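Side-chain contacts in phenylacetate-coenzyme A ligase (PDB 3LAX), which is a ligase of the AMP-binding enzyme family, here represented by a fragment that covers its C-terminal domain: residues A65-R68 against E69-Q73; N13-P16 against I17-E20. One frame throughout, in Å; residues are numbered along the deposited sequence.

Overall arrangement
Both contacts are local, each formed within one continuous run of chain, and each involves one of the two helices of this small alpha/beta domain. Contact 1 occupies the middle of helix 60-78, and contact 2 the passage from strand 12-14 into helix 16-24. Their centres are about 16 Å apart and their nearest atoms about 7 Å, so they do not touch directly; Ile70 nevertheless packs on Leu23, and Ile19 on Leu74 and Ile78, which ties the two helices together. Each is partly buried. Contact 1 sets an isoleucine-leucine inner face against a charged outer one, whereas contact 2 relies on backbone bonds at a helix start.

Contact 1 (A65-R68 against E69-Q73); sequences ALTR and EITRQ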
# COMPACT_ATOMS: atom_id res chain seq x y z
N ALA A 65 -4.03 14.32 -5.44
CA ALA A 65 -3.60 14.92 -4.17
C ALA A 65 -3.64 13.89 -3.06
O ALA A 65 -2.73 13.81 -2.22
CB ALA A 65 -4.49 16.11 -3.82
N LEU A 66 -4.70 13.08 -3.05
CA LEU A 66 -4.85 12.01 -2.07
C LEU A 66 -3.71 11.01 -2.20
O LEU A 66 -3.10 10.62 -1.20
CB LEU A 66 -6.21 11.32 -2.27
CG LEU A 66 -6.52 10.07 -1.45
CD1 LEU A 66 -6.43 10.35 0.06
CD2 LEU A 66 -7.88 9.50 -1.84
N THR A 67 -3.40 10.61 -3.43
CA THR A 67 -2.32 9.66 -3.68
C THR A 67 -1.00 10.22 -3.16
O THR A 67 -0.23 9.51 -2.50
CB THR A 67 -2.21 9.34 -5.19
OG1 THR A 67 -3.43 8.74 -5.64
CG2 THR A 67 -1.07 8.36 -5.45
N ARG A 68 -0.75 11.50 -3.43
CA ARG A 68 0.47 12.18 -2.98
C ARG A 68 0.56 12.20 -1.46
O ARG A 68 1.62 11.90 -0.89
CB ARG A 68 0.47 13.61 -3.53
CG ARG A 68 1.56 14.55 -3.03
CD ARG A 68 1.14 16.00 -3.33
NE ARG A 68 2.22 16.98 -3.20
CZ ARG A 68 2.06 18.30 -3.26
NH1 ARG A 68 0.86 18.83 -3.44
NH2 ARG A 68 3.11 19.10 -3.13
N GLU A 69 -0.53 12.54 -0.79
CA GLU A 69 -0.51 12.62 0.67
C GLU A 69 -0.28 11.25 1.31
O GLU A 69 0.47 11.13 2.28
CB GLU A 69 -1.81 13.25 1.19
CG GLU A 69 -1.91 13.29 2.71
CD GLU A 69 -0.84 14.15 3.38
OE1 GLU A 69 -0.10 14.90 2.70
OE2 GLU A 69 -0.75 14.08 4.62
N ILE A 70 -0.91 10.22 0.77
CA ILE A 70 -0.69 8.86 1.28
C ILE A 70 0.78 8.46 1.10
O ILE A 70 1.41 7.91 2.02
CB ILE A 70 -1.61 7.83 0.58
CG1 ILE A 70 -3.08 8.11 0.91
CG2 ILE A 70 -1.23 6.40 0.98
CD1 ILE A 70 -4.09 7.52 -0.09
N THR A 71 1.32 8.74 -0.08
CA THR A 71 2.71 8.40 -0.37
C THR A 71 3.66 9.08 0.62
O THR A 71 4.58 8.45 1.16
CB THR A 71 3.08 8.79 -1.81
OG1 THR A 71 2.18 8.13 -2.72
CG2 THR A 71 4.51 8.35 -2.15
N ARG A 72 3.43 10.37 0.86
CA ARG A 72 4.23 11.16 1.79
C ARG A 72 4.19 10.56 3.19
O ARG A 72 5.22 10.35 3.83
CB ARG A 72 3.65 12.58 1.81
CG ARG A 72 4.53 13.67 2.38
CD ARG A 72 4.08 15.03 1.82
NE ARG A 72 2.67 15.03 1.42
CZ ARG A 72 2.16 15.82 0.48
NH1 ARG A 72 2.95 16.67 -0.16
NH2 ARG A 72 0.86 15.76 0.18
N GLN A 73 2.99 10.29 3.68
CA GLN A 73 2.84 9.75 5.03
C GLN A 73 3.47 8.38 5.16
O GLN A 73 4.11 8.08 6.18
CB GLN A 73 1.37 9.69 5.45
CG GLN A 73 0.77 11.06 5.77
CD GLN A 73 -0.57 10.94 6.45
OE1 GLN A 73 -0.83 9.95 7.15
NE2 GLN A 73 -1.43 11.92 6.25
O HOH W 1 -1.53 16.15 -1.46
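Leu66 and Ile70, one helical turn apart, make the tight side of this contact: both are buried, their CD1 atoms meet at 3.7 Å, and CG of Leu66 lies at nearly the same distance from CD1 of Ile70. The Leu66 side chain starts out away from residues 69-73, and its branched end swings back to make the touch. Ile70 carries CG1 beside its own backbone N (chi1 -65°), which brings CG1 to 3.3 Å from Leu66 O. Next to this pair, Thr67 O is gripped twice from opposite faces of its carbonyl plane, once by Thr71 N. The second donor, Thr71 OG1, stands 2.8 Å from Thr67 O and 37° out of that plane. Thr67 turns its own hydroxyl back to Leu63 O. This is the middle of helix 60-78, the helix of a beta-alpha-beta unit with strands 43-52 and 83-87; Leu66 and Thr67 lie on Leu86, Ile70 and Thr71 on Val84. The other side is looser: Arg68 and Arg72 are exposed, and Arg72 is modelled in two conformers. In the one described, Arg72 NH1 sits over one face of the extended Arg68 guanidinium, 3.1 Å from Arg68 NE, with the planes 43° apart. Glu69 probably eases the like charges in this conformer, its OE1 forming a salt bridge with Arg72 NH2 at 2.8 Å through weak hydrogen bonds from NE and NH2. A water links Ala65 O to the same NH2, again weakly. Glu69 OE2 takes a nearly straight bond from Gln73 NE2 on its anti side.

Contact 2 (N13-P16 against I17-E20); sequences NIFP and IQIE
Phe15 and Gln18 meet where the chain turns from strand into helix. Phe15 O accepts a hydrogen bond from Gln18 N at 2.9 Å, with the donor 41° out of the carbonyl plane. The Gln18 side chain, in the conformer described, folds back along the same peptide: its CG lies anti to the carbonyl carbon (chi1 -65°) and comes to 3.1 Å from Phe15 O, with CB a little closer still. Beyond CG the chain runs extended toward the end of the strand. One residue on, Pro16 O accepts an i to i+4 bond, a nearly straight one (169°), from Glu20 N, which lies in the carbonyl plane at 3.1 Å. Ile19 N reaches the same oxygen through a weak, bent bond. On the buried inner face, Ile14 CG2 stands 4.4 Å from Ile19 CD1, a loose touch that holds for one of two modelled conformers of Ile14. On an exposed flank, Phe15 CB and Ile17 CG2 are 4.3 Å apart. Further out, helix 60-78 backs the inner face through Ile78, which lies against Ile14, Gln18 and Ile19. Strand 32-40 supplies Ile35 against Pro16 and Ile19, and Glu20 OE1 is held by Tyr33 OH. The strand end is fixed by backbone bonds between Ile14 and Ile7. Together these features describe a strand-to-helix junction with proline in the first turn, where its lack of an N-H costs no helical bond, joining the hairpin 7-9/12-14 to helix 16-24 in this AMP-binding enzyme C-terminal domain.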
# COMPACT_ATOMS: atom_id res chain seq x y z
N ASN A 13 13.86 -2.95 7.25
CA ASN A 13 12.80 -3.72 7.89
C ASN A 13 11.55 -2.87 8.00
O ASN A 13 11.60 -1.74 8.47
CB ASN A 13 13.22 -4.17 9.30
CG ASN A 13 14.30 -5.22 9.28
OD1 ASN A 13 14.28 -6.16 10.08
ND2 ASN A 13 15.25 -5.09 8.37
N ILE A 14 10.43 -3.43 7.57
CA ILE A 14 9.15 -2.72 7.56
C ILE A 14 8.05 -3.59 8.15
O ILE A 14 7.92 -4.76 7.78
CB ILE A 14 8.76 -2.34 6.12
CG1 ILE A 14 9.78 -1.36 5.53
CG2 ILE A 14 7.36 -1.75 6.06
CD1 ILE A 14 9.61 -1.15 4.05
N PHE A 15 7.26 -3.03 9.05
CA PHE A 15 6.11 -3.73 9.59
C PHE A 15 4.87 -3.26 8.85
O PHE A 15 4.48 -2.11 8.95
CB PHE A 15 5.97 -3.47 11.09
CG PHE A 15 7.06 -4.08 11.89
CD1 PHE A 15 6.94 -5.38 12.36
CD2 PHE A 15 8.21 -3.37 12.17
CE1 PHE A 15 7.95 -5.96 13.10
CE2 PHE A 15 9.22 -3.94 12.92
CZ PHE A 15 9.09 -5.24 13.38
N PRO A 16 4.24 -4.17 8.09
CA PRO A 16 3.07 -3.79 7.29
C PRO A 16 1.95 -3.18 8.13
O PRO A 16 1.16 -2.40 7.59
CB PRO A 16 2.63 -5.12 6.66
CG PRO A 16 3.88 -5.95 6.62
CD PRO A 16 4.64 -5.57 7.87
N ILE A 17 1.87 -3.50 9.42
CA ILE A 17 0.82 -2.89 10.23
C ILE A 17 0.95 -1.35 10.25
O ILE A 17 -0.05 -0.65 10.38
CB ILE A 17 0.78 -3.49 11.67
CG1 ILE A 17 -0.58 -3.23 12.31
CG2 ILE A 17 1.92 -2.96 12.53
CD1 ILE A 17 -0.77 -1.83 12.81
N GLN A 18 2.18 -0.84 10.12
CA GLN A 18 2.48 0.60 10.02
C GLN A 18 1.72 1.24 8.87
O GLN A 18 1.23 2.36 8.94
CB GLN A 18 3.98 0.80 9.70
CG GLN A 18 5.01 0.35 10.76
CD GLN A 18 6.46 0.57 10.31
OE1 GLN A 18 7.02 1.66 10.47
NE2 GLN A 18 7.08 -0.47 9.76
N ILE A 19 1.71 0.52 7.76
CA ILE A 19 1.07 0.99 6.54
C ILE A 19 -0.44 0.99 6.75
O ILE A 19 -1.13 1.97 6.44
CB ILE A 19 1.47 0.09 5.36
CG1 ILE A 19 2.96 0.29 5.04
CG2 ILE A 19 0.59 0.36 4.14
CD1 ILE A 19 3.57 -0.76 4.14
N GLU A 20 -0.96 -0.12 7.27
CA GLU A 20 -2.38 -0.25 7.55
C GLU A 20 -2.89 0.90 8.42
O GLU A 20 -3.92 1.50 8.14
CB GLU A 20 -2.64 -1.58 8.25
CG GLU A 20 -4.08 -1.87 8.58
CD GLU A 20 -4.23 -3.22 9.25
OE1 GLU A 20 -3.90 -4.26 8.62
OE2 GLU A 20 -4.65 -3.25 10.42